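Local coordinates for protein 3-carboxy-cis,cis-muconate cycloisomerase (Acinetobacter calcoaceticus, PDB 1Q5N) that belongs to the fumarase/aspartase (adenylosuccinate lyase) superfamily and forms a mostly helical homotetramer, at residues Tyr13-Phe21 and Gln121-Gln132; Leu141-His149 and Gln439-Ala449. All blocks are in the same frame, centred on the assembly; numbering follows the deposited sequence.

How the interactions relate
Both interactions use the long helix 110-146, which belongs to the elongated helical bundle of this superfamily, but they use different lengths of it. Interaction 1 packs the short N-terminal helix 15-20 against residues 121-132, with its centre about 11 Å from the centre of the chain. Interaction 2 lies further along the same helix, where its C-terminal end meets the chain's last helix, 438-447, in a surface contact about 22 Å from that centre. The two centres are about 29 Å apart and their nearest atoms about 11 Å, so they do not touch. One is largely apolar; the other combines an arginine's salt bridge and amide hydrogen bonds with apolar contacts of Leu141.

Interaction 1 (Tyr13-Phe21 and Gln121-Gln132); sequences YQRDVTEIF and QCRDALAIVQNQ
Antiparallel helix packing fastens the short N-terminal helix 15-20 onto helix 110-146 of the central bundle, and the knob of this knobs-into-holes contact is Ile20. The axes of the short segments run at 175° and come within 9.6 Å. Ile20 enters a hole formed by Gln121, Asp124, Ala125 and Ile128. Its CD1 lies 3.6 Å from Asp124 CB and also reaches Ile128 CD1, while CG2 rests on the CB of Gln121. A branched residue suits the place: chi1 (-75°) sets CG1 anti to the carbonyl carbon and the extended chi2 carries CD1 on to Asp124 and Ala125, while CG2 projects separately toward Gln121. Ala125, with only a methyl group, lets the backbones come close, its CA 5.6 Å from that of Val17. One turn along, Val17 CG2 meets Ile128 CG2 at 3.9 Å, the two side chains lying alongside one another and pointing opposite ways.

Polar side chains secure both ends of the short helix. Gln14 is its N-cap: OE1 accepts from Val17 N, and NE2 gives a straight bond (178°) to Asp16 OD2, which it meets from above the carboxylate plane. These bonds hold the amide while Gln14 CG lies alongside Gln132 NE2, itself bonded to the carbonyl of Ala339. Helix 323-351, which carries Ala339, flanks Gln14 and Val17.

At the other end Phe21 leaves the helix. Its CE2 touches Ala125 CB at 3.8 Å, and its CD1 lies near the Gln121 amide. That amide suits the helix end because NE2 can donate to a carbonyl there and still bind a water that donates to Phe21 O. The direct bond runs from Gln121 NE2 to Ile20 O, 2.9 Å long.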
loop_
_atom_site.group_PDB
_atom_site.type_symbol
_atom_site.label_atom_id
_atom_site.label_comp_id
_atom_site.label_asym_id
_atom_site.label_seq_id
_atom_site.Cartn_x
_atom_site.Cartn_y
_atom_site.Cartn_z
ATOM N N TYR A 13 -5.065 -20.349 2.797
ATOM C CA TYR A 13 -4.397 -20.440 4.079
ATOM C C TYR A 13 -3.871 -21.799 4.396
ATOM O O TYR A 13 -3.856 -22.681 3.557
ATOM C CB TYR A 13 -5.316 -19.968 5.190
ATOM C CG TYR A 13 -5.999 -18.642 4.906
ATOM C CD1 TYR A 13 -5.289 -17.559 4.360
ATOM C CD2 TYR A 13 -7.344 -18.450 5.225
ATOM C CE1 TYR A 13 -5.894 -16.333 4.132
ATOM C CE2 TYR A 13 -7.972 -17.204 5.012
ATOM C CZ TYR A 13 -7.231 -16.145 4.449
ATOM O OH TYR A 13 -7.865 -14.938 4.154
ATOM N N GLN A 14 -3.390 -21.946 5.607
ATOM C CA GLN A 14 -2.837 -23.207 6.043
ATOM C C GLN A 14 -3.643 -23.556 7.287
ATOM O O GLN A 14 -3.776 -22.735 8.201
ATOM C CB GLN A 14 -1.352 -23.026 6.326
ATOM C CG GLN A 14 -0.548 -24.312 6.439
ATOM C CD GLN A 14 -0.683 -24.970 7.804
ATOM O OE1 GLN A 14 -0.893 -24.299 8.815
ATOM N NE2 GLN A 14 -0.549 -26.291 7.841
ATOM N N ARG A 15 -4.190 -24.761 7.307
ATOM C CA ARG A 15 -5.060 -25.194 8.394
ATOM C C ARG A 15 -4.617 -24.929 9.856
ATOM O O ARG A 15 -5.366 -24.356 10.610
ATOM C CB ARG A 15 -5.388 -26.670 8.203
ATOM C CG ARG A 15 -6.716 -27.050 8.760
ATOM C CD ARG A 15 -6.660 -28.510 9.176
ATOM N NE ARG A 15 -7.312 -29.396 8.204
ATOM C CZ ARG A 15 -7.152 -30.725 8.162
ATOM N NH1 ARG A 15 -6.339 -31.336 9.038
ATOM N NH2 ARG A 15 -7.829 -31.454 7.268
ATOM N N ASP A 16 -3.414 -25.322 10.254
ATOM C CA ASP A 16 -2.956 -25.092 11.627
ATOM C C ASP A 16 -2.799 -23.596 12.016
ATOM O O ASP A 16 -3.202 -23.173 13.109
ATOM C CB ASP A 16 -1.634 -25.850 11.872
ATOM C CG ASP A 16 -1.720 -27.342 11.444
ATOM O OD1 ASP A 16 -2.686 -28.047 11.846
ATOM O OD2 ASP A 16 -0.821 -27.805 10.681
ATOM N N VAL A 17 -2.247 -22.779 11.120
ATOM C CA VAL A 17 -2.089 -21.376 11.429
ATOM C C VAL A 17 -3.477 -20.706 11.498
ATOM O O VAL A 17 -3.691 -19.847 12.306
ATOM C CB VAL A 17 -1.115 -20.714 10.412
ATOM C CG1 VAL A 17 -1.106 -19.178 10.558
ATOM C CG2 VAL A 17 0.286 -21.300 10.628
ATOM N N THR A 18 -4.421 -21.121 10.669
ATOM C CA THR A 18 -5.777 -20.577 10.727
ATOM C C THR A 18 -6.459 -20.898 12.091
ATOM O O THR A 18 -7.235 -20.094 12.634
ATOM C CB THR A 18 -6.637 -21.160 9.561
ATOM O OG1 THR A 18 -6.159 -20.598 8.349
ATOM C CG2 THR A 18 -8.108 -20.787 9.678
ATOM N N GLU A 19 -6.168 -22.082 12.628
ATOM C CA GLU A 19 -6.735 -22.486 13.904
ATOM C C GLU A 19 -6.134 -21.632 15.018
ATOM O O GLU A 19 -6.854 -21.222 15.922
ATOM C CB GLU A 19 -6.439 -23.962 14.173
ATOM C CG GLU A 19 -7.643 -24.733 14.729
ATOM C CD GLU A 19 -7.349 -26.244 14.847
ATOM O OE1 GLU A 19 -7.198 -26.940 13.774
ATOM O OE2 GLU A 19 -7.265 -26.714 16.032
ATOM N N ILE A 20 -4.826 -21.368 14.960
ATOM C CA ILE A 20 -4.212 -20.558 15.994
ATOM C C ILE A 20 -4.858 -19.166 16.091
ATOM O O ILE A 20 -4.937 -18.600 17.189
ATOM C CB ILE A 20 -2.673 -20.431 15.771
ATOM C CG1 ILE A 20 -2.004 -21.755 16.158
ATOM C CG2 ILE A 20 -2.065 -19.304 16.619
ATOM C CD1 ILE A 20 -0.565 -21.841 15.695
ATOM N N PHE A 21 -5.345 -18.642 14.960
ATOM C CA PHE A 21 -5.982 -17.315 14.897
ATOM C C PHE A 21 -7.491 -17.316 14.867
ATOM O O PHE A 21 -8.119 -16.278 14.633
ATOM C CB PHE A 21 -5.425 -16.513 13.703
ATOM C CG PHE A 21 -3.984 -16.046 13.914
ATOM C CD1 PHE A 21 -3.698 -14.965 14.755
ATOM C CD2 PHE A 21 -2.911 -16.733 13.326
ATOM C CE1 PHE A 21 -2.342 -14.569 15.024
ATOM C CE2 PHE A 21 -1.550 -16.350 13.588
ATOM C CZ PHE A 21 -1.274 -15.276 14.432
ATOM N N GLN A 121 0.030 -16.358 20.289
ATOM C CA GLN A 121 -0.353 -16.846 18.982
ATOM C C GLN A 121 0.860 -16.782 18.025
ATOM O O GLN A 121 1.136 -17.738 17.311
ATOM C CB GLN A 121 -1.505 -16.015 18.411
ATOM C CG GLN A 121 -2.875 -16.281 19.035
ATOM C CD GLN A 121 -3.925 -15.310 18.497
ATOM O OE1 GLN A 121 -3.712 -14.102 18.532
ATOM N NE2 GLN A 121 -5.057 -15.828 17.991
ATOM N N CYS A 122 1.573 -15.660 18.017
ATOM C CA CYS A 122 2.724 -15.496 17.156
ATOM C C CYS A 122 3.788 -16.548 17.468
ATOM O O CYS A 122 4.493 -17.025 16.561
ATOM C CB CYS A 122 3.339 -14.092 17.334
ATOM S SG CYS A 122 2.339 -12.725 16.641
ATOM N N ARG A 123 3.941 -16.889 18.753
ATOM C CA ARG A 123 4.941 -17.876 19.077
ATOM C C ARG A 123 4.596 -19.199 18.419
ATOM O O ARG A 123 5.452 -19.846 17.817
ATOM C CB ARG A 123 5.079 -18.076 20.589
ATOM C CG ARG A 123 6.193 -19.087 20.923
ATOM C CD ARG A 123 6.486 -19.156 22.429
ATOM N NE ARG A 123 5.310 -19.477 23.249
ATOM C CZ ARG A 123 5.287 -19.396 24.588
ATOM N NH1 ARG A 123 6.378 -19.001 25.270
ATOM N NH2 ARG A 123 4.175 -19.717 25.245
ATOM N N ASP A 124 3.342 -19.596 18.521
ATOM C CA ASP A 124 2.951 -20.867 17.965
ATOM C C ASP A 124 2.936 -20.893 16.421
ATOM O O ASP A 124 3.330 -21.890 15.812
ATOM C CB ASP A 124 1.579 -21.290 18.517
ATOM C CG ASP A 124 1.646 -21.772 19.991
ATOM O OD1 ASP A 124 2.759 -22.030 20.489
ATOM O OD2 ASP A 124 0.588 -21.879 20.655
ATOM N N ALA A 125 2.473 -19.812 15.786
ATOM C CA ALA A 125 2.433 -19.790 14.327
ATOM C C ALA A 125 3.858 -19.645 13.767
ATOM O O ALA A 125 4.132 -20.140 12.687
ATOM C CB ALA A 125 1.492 -18.656 13.825
ATOM N N LEU A 126 4.768 -18.986 14.492
ATOM C CA LEU A 126 6.150 -18.863 14.030
ATOM C C LEU A 126 6.812 -20.248 13.990
ATOM O O LEU A 126 7.591 -20.528 13.092
ATOM C CB LEU A 126 6.988 -17.988 14.957
ATOM C CG LEU A 126 7.427 -16.634 14.441
ATOM C CD1 LEU A 126 8.647 -16.210 15.227
ATOM C CD2 LEU A 126 7.778 -16.673 12.936
ATOM N N ALA A 127 6.504 -21.096 14.973
ATOM C CA ALA A 127 7.082 -22.439 15.054
ATOM C C ALA A 127 6.661 -23.192 13.795
ATOM O O ALA A 127 7.472 -23.838 13.159
ATOM C CB ALA A 127 6.573 -23.210 16.362
ATOM N N ILE A 128 5.385 -23.114 13.443
ATOM C CA ILE A 128 4.913 -23.778 12.237
ATOM C C ILE A 128 5.565 -23.188 10.983
ATOM O O ILE A 128 6.061 -23.947 10.152
ATOM C CB ILE A 128 3.396 -23.666 12.096
ATOM C CG1 ILE A 128 2.732 -24.536 13.148
ATOM C CG2 ILE A 128 2.935 -24.126 10.682
ATOM C CD1 ILE A 128 1.262 -24.262 13.227
ATOM N N VAL A 129 5.606 -21.853 10.849
ATOM C CA VAL A 129 6.198 -21.232 9.665
ATOM C C VAL A 129 7.673 -21.589 9.573
ATOM O O VAL A 129 8.190 -21.884 8.483
ATOM C CB VAL A 129 6.026 -19.677 9.690
ATOM C CG1 VAL A 129 7.013 -19.012 8.745
ATOM C CG2 VAL A 129 4.619 -19.320 9.299
ATOM N N GLN A 130 8.354 -21.594 10.717
ATOM C CA GLN A 130 9.778 -21.902 10.705
ATOM C C GLN A 130 9.983 -23.346 10.230
ATOM O O GLN A 130 10.872 -23.649 9.432
ATOM C CB GLN A 130 10.390 -21.719 12.096
ATOM C CG GLN A 130 11.833 -22.174 12.152
ATOM C CD GLN A 130 12.577 -21.646 13.349
ATOM O OE1 GLN A 130 11.990 -21.348 14.400
ATOM N NE2 GLN A 130 13.906 -21.524 13.205
ATOM N N ASN A 131 9.148 -24.244 10.712
ATOM C CA ASN A 131 9.314 -25.596 10.281
ATOM C C ASN A 131 9.017 -25.724 8.764
ATOM O O ASN A 131 9.671 -26.501 8.079
ATOM C CB ASN A 131 8.423 -26.525 11.096
ATOM C CG ASN A 131 8.657 -27.977 10.739
ATOM O OD1 ASN A 131 7.717 -28.688 10.365
ATOM N ND2 ASN A 131 9.933 -28.432 10.816
ATOM N N GLN A 132 8.047 -24.973 8.242
ATOM C CA GLN A 132 7.762 -25.032 6.802
ATOM C C GLN A 132 8.979 -24.517 6.030
ATOM O O GLN A 132 9.392 -25.102 5.052
ATOM C CB GLN A 132 6.575 -24.173 6.451
ATOM C CG GLN A 132 5.274 -24.660 7.031
ATOM C CD GLN A 132 4.145 -23.689 6.695
ATOM O OE1 GLN A 132 4.180 -22.549 7.127
ATOM N NE2 GLN A 132 3.154 -24.134 5.917
HETATM O O HOH W 1 -6.689 -13.847 16.219
#

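Interaction 2 (Leu141-His149 and Gln439-Ala449); sequences LSQAQTYRH and QDQIDAVLQEA
Arg148, just past the C-terminal end of helix 110-146 in the helical bundle of the fumarase/aspartase superfamily, reaches across to the chain's last helix, 438-447; the segments 141-146 and 439-447 run roughly antiparallel, 151° between their directions. Its CB packs on Ile442 CD1 at 3.7 Å. With chi1 at 59°, CG sits between the backbone N and the carbonyl carbon; the turn at chi2 brings CD beside Gln439 OE1, and the bend at chi3 swings the guanidinium toward the helix. NE lies 3.8 Å from the same Gln439 OE1. Ile442 CG2 lies over the centre of one guanidinium face, 3.9 Å above the plane, while the acceptors gather at the edge. NH1 donates to Gln439 OE1 at 2.7 Å, in the carbonyl plane of that amide. NH2 makes the salt bridge with Asp443 OD1, also 2.7 Å, and a weak bond from NH1 reaches the same oxygen. NH2 also comes within 3.6 Å of Leu446 CD1. Arginine suits this place because its flat, multiply donating tip can serve an amide and a carboxylate together.

Gln439 answers with its other end: NE2 donates to Arg148 O, a carbonyl that Thr165 OG1 also binds. Towards the chain's end the contact turns apolar, where Leu141 meets Val445 and Leu446: Leu141 CD2 touches Leu446 CD2, and the same Leu141 CD2 lies 4.0 Å from Val445 CG2.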
loop_
_atom_site.group_PDB
_atom_site.type_symbol
_atom_site.label_atom_id
_atom_site.label_comp_id
_atom_site.label_asym_id
_atom_site.label_seq_id
_atom_site.Cartn_x
_atom_site.Cartn_y
_atom_site.Cartn_z
ATOM N N LEU A 141 17.506 -27.875 -1.299
ATOM C CA LEU A 141 18.910 -28.286 -1.359
ATOM C C LEU A 141 19.017 -29.662 -2.045
ATOM O O LEU A 141 19.858 -29.874 -2.882
ATOM C CB LEU A 141 19.521 -28.390 0.032
ATOM C CG LEU A 141 19.796 -27.157 0.889
ATOM C CD1 LEU A 141 20.011 -27.640 2.336
ATOM C CD2 LEU A 141 21.003 -26.383 0.375
ATOM N N SER A 142 18.146 -30.586 -1.693
ATOM C CA SER A 142 18.181 -31.917 -2.266
ATOM C C SER A 142 17.925 -31.923 -3.798
ATOM O O SER A 142 18.620 -32.612 -4.547
ATOM C CB SER A 142 17.170 -32.776 -1.518
ATOM O OG SER A 142 16.752 -33.845 -2.331
ATOM N N GLN A 143 16.954 -31.125 -4.259
ATOM C CA GLN A 143 16.635 -31.033 -5.678
ATOM C C GLN A 143 17.740 -30.303 -6.390
ATOM O O GLN A 143 18.044 -30.601 -7.531
ATOM C CB GLN A 143 15.309 -30.285 -5.861
ATOM C CG GLN A 143 14.177 -31.042 -5.220
ATOM C CD GLN A 143 13.601 -32.111 -6.135
ATOM O OE1 GLN A 143 14.339 -32.914 -6.736
ATOM N NE2 GLN A 143 12.268 -32.127 -6.250
ATOM N N ALA A 144 18.359 -29.341 -5.727
ATOM C CA ALA A 144 19.436 -28.607 -6.378
ATOM C C ALA A 144 20.558 -29.551 -6.775
ATOM O O ALA A 144 21.194 -29.395 -7.831
ATOM C CB ALA A 144 19.988 -27.513 -5.454
ATOM N N GLN A 145 20.821 -30.508 -5.889
ATOM C CA GLN A 145 21.859 -31.529 -6.061
ATOM C C GLN A 145 21.456 -32.497 -7.193
ATOM O O GLN A 145 22.247 -32.797 -8.065
ATOM C CB GLN A 145 22.002 -32.281 -4.721
ATOM C CG GLN A 145 23.095 -33.322 -4.576
ATOM C CD GLN A 145 23.436 -33.548 -3.071
ATOM O OE1 GLN A 145 22.564 -33.934 -2.251
ATOM N NE2 GLN A 145 24.697 -33.277 -2.706
ATOM N N THR A 146 20.217 -32.970 -7.164
ATOM C CA THR A 146 19.728 -33.872 -8.177
ATOM C C THR A 146 19.836 -33.301 -9.609
ATOM O O THR A 146 20.130 -34.041 -10.563
ATOM C CB THR A 146 18.265 -34.223 -7.906
ATOM O OG1 THR A 146 18.143 -34.806 -6.619
ATOM C CG2 THR A 146 17.765 -35.224 -8.877
ATOM N N TYR A 147 19.656 -31.986 -9.757
ATOM C CA TYR A 147 19.639 -31.349 -11.078
ATOM C C TYR A 147 20.725 -30.334 -11.302
ATOM O O TYR A 147 20.587 -29.456 -12.167
ATOM C CB TYR A 147 18.279 -30.660 -11.285
ATOM C CG TYR A 147 17.107 -31.606 -11.252
ATOM C CD1 TYR A 147 16.855 -32.475 -12.325
ATOM C CD2 TYR A 147 16.241 -31.643 -10.167
ATOM C CE1 TYR A 147 15.755 -33.362 -12.317
ATOM C CE2 TYR A 147 15.134 -32.533 -10.147
ATOM C CZ TYR A 147 14.912 -33.379 -11.228
ATOM O OH TYR A 147 13.852 -34.255 -11.221
ATOM N N ARG A 148 21.808 -30.428 -10.547
ATOM C CA ARG A 148 22.857 -29.443 -10.730
ATOM C C ARG A 148 23.454 -29.449 -12.143
ATOM O O ARG A 148 24.083 -28.485 -12.557
ATOM C CB ARG A 148 23.949 -29.642 -9.669
ATOM C CG ARG A 148 24.647 -31.024 -9.631
ATOM C CD ARG A 148 26.124 -30.763 -9.358
ATOM N NE ARG A 148 26.399 -30.730 -7.945
ATOM C CZ ARG A 148 27.238 -29.898 -7.316
ATOM N NH1 ARG A 148 27.946 -28.945 -7.924
ATOM N NH2 ARG A 148 27.401 -30.071 -6.019
ATOM N N HIS A 149 23.263 -30.544 -12.865
ATOM C CA HIS A 149 23.783 -30.672 -14.226
ATOM C C HIS A 149 22.685 -30.606 -15.297
ATOM O O HIS A 149 22.979 -30.763 -16.488
ATOM C CB HIS A 149 24.589 -32.001 -14.407
ATOM C CG HIS A 149 25.837 -32.064 -13.576
ATOM N ND1 HIS A 149 26.035 -33.013 -12.591
ATOM C CD2 HIS A 149 26.896 -31.207 -13.500
ATOM C CE1 HIS A 149 27.152 -32.736 -11.931
ATOM N NE2 HIS A 149 27.688 -31.644 -12.462
ATOM N N GLN A 439 28.887 -24.397 -10.812
ATOM C CA GLN A 439 29.085 -25.535 -9.905
ATOM C C GLN A 439 29.706 -25.072 -8.600
ATOM O O GLN A 439 29.340 -25.587 -7.548
ATOM C CB GLN A 439 29.915 -26.647 -10.596
ATOM C CG GLN A 439 29.168 -27.203 -11.863
ATOM C CD GLN A 439 27.747 -27.617 -11.547
ATOM O OE1 GLN A 439 27.469 -28.064 -10.442
ATOM N NE2 GLN A 439 26.837 -27.492 -12.512
ATOM N N ASP A 440 30.608 -24.085 -8.654
ATOM C CA ASP A 440 31.182 -23.532 -7.421
ATOM C C ASP A 440 30.041 -22.899 -6.596
ATOM O O ASP A 440 29.994 -23.047 -5.347
ATOM C CB ASP A 440 32.217 -22.408 -7.697
ATOM C CG ASP A 440 33.529 -22.914 -8.303
ATOM O OD1 ASP A 440 33.736 -24.151 -8.357
ATOM O OD2 ASP A 440 34.359 -22.070 -8.728
ATOM N N GLN A 441 29.120 -22.183 -7.273
ATOM C CA GLN A 441 28.006 -21.534 -6.550
ATOM C C GLN A 441 27.099 -22.575 -5.931
ATOM O O GLN A 441 26.701 -22.429 -4.761
ATOM C CB GLN A 441 27.205 -20.598 -7.458
ATOM C CG GLN A 441 27.963 -19.300 -7.857
ATOM C CD GLN A 441 27.127 -18.429 -8.802
ATOM O OE1 GLN A 441 25.994 -18.047 -8.473
ATOM N NE2 GLN A 441 27.676 -18.122 -9.978
ATOM N N ILE A 442 26.779 -23.636 -6.679
ATOM C CA ILE A 442 25.932 -24.646 -6.088
ATOM C C ILE A 442 26.660 -25.300 -4.875
ATOM O O ILE A 442 26.037 -25.541 -3.839
ATOM C CB ILE A 442 25.525 -25.710 -7.133
ATOM C CG1 ILE A 442 24.668 -25.022 -8.225
ATOM C CG2 ILE A 442 24.829 -26.907 -6.432
ATOM C CD1 ILE A 442 24.140 -25.953 -9.344
ATOM N N ASP A 443 27.968 -25.571 -4.988
ATOM C CA ASP A 443 28.696 -26.179 -3.867
ATOM C C ASP A 443 28.700 -25.221 -2.665
ATOM O O ASP A 443 28.590 -25.656 -1.513
ATOM C CB ASP A 443 30.172 -26.490 -4.215
ATOM C CG ASP A 443 30.325 -27.667 -5.169
ATOM O OD1 ASP A 443 29.494 -28.604 -5.129
ATOM O OD2 ASP A 443 31.305 -27.647 -5.954
ATOM N N ALA A 444 28.912 -23.933 -2.946
ATOM C CA ALA A 444 28.938 -22.930 -1.898
ATOM C C ALA A 444 27.605 -22.946 -1.135
ATOM O O ALA A 444 27.637 -22.925 0.107
ATOM C CB ALA A 444 29.245 -21.539 -2.479
ATOM N N VAL A 445 26.441 -23.044 -1.813
ATOM C CA VAL A 445 25.230 -23.073 -1.011
ATOM C C VAL A 445 24.997 -24.387 -0.305
ATOM O O VAL A 445 24.355 -24.393 0.739
ATOM C CB VAL A 445 23.903 -22.616 -1.747
ATOM C CG1 VAL A 445 24.207 -21.881 -3.001
ATOM C CG2 VAL A 445 22.948 -23.735 -1.867
ATOM N N LEU A 446 25.499 -25.493 -0.856
ATOM C CA LEU A 446 25.366 -26.794 -0.191
ATOM C C LEU A 446 26.222 -26.791 1.090
ATOM O O LEU A 446 25.900 -27.454 2.060
ATOM C CB LEU A 446 25.809 -27.938 -1.098
ATOM C CG LEU A 446 24.846 -28.313 -2.224
ATOM C CD1 LEU A 446 25.432 -29.452 -3.042
ATOM C CD2 LEU A 446 23.518 -28.705 -1.670
ATOM N N GLN A 447 27.308 -26.039 1.104
ATOM C CA GLN A 447 28.129 -25.933 2.321
ATOM C C GLN A 447 27.557 -25.040 3.433
ATOM O O GLN A 447 27.677 -25.396 4.603
ATOM C CB GLN A 447 29.511 -25.397 2.008
ATOM C CG GLN A 447 30.477 -26.445 1.560
ATOM C CD GLN A 447 31.859 -25.844 1.335
ATOM O OE1 GLN A 447 32.514 -25.365 2.294
ATOM N NE2 GLN A 447 32.311 -25.840 0.059
ATOM N N GLU A 448 26.970 -23.880 3.104
ATOM C CA GLU A 448 26.441 -23.038 4.171
ATOM C C GLU A 448 25.403 -23.809 4.980
ATOM O O GLU A 448 24.966 -23.347 6.027
ATOM C CB GLU A 448 25.898 -21.661 3.679
ATOM C CG GLU A 448 24.929 -21.626 2.497
ATOM C CD GLU A 448 24.201 -20.244 2.284
ATOM O OE1 GLU A 448 24.723 -19.174 2.675
ATOM O OE2 GLU A 448 23.098 -20.239 1.687
ATOM N N ALA A 449 25.071 -25.018 4.523
ATOM C CA ALA A 449 24.111 -25.893 5.196
ATOM C C ALA A 449 24.659 -26.798 6.324
ATOM O O ALA A 449 23.784 -27.222 7.108
ATOM C CB ALA A 449 23.401 -26.750 4.167
#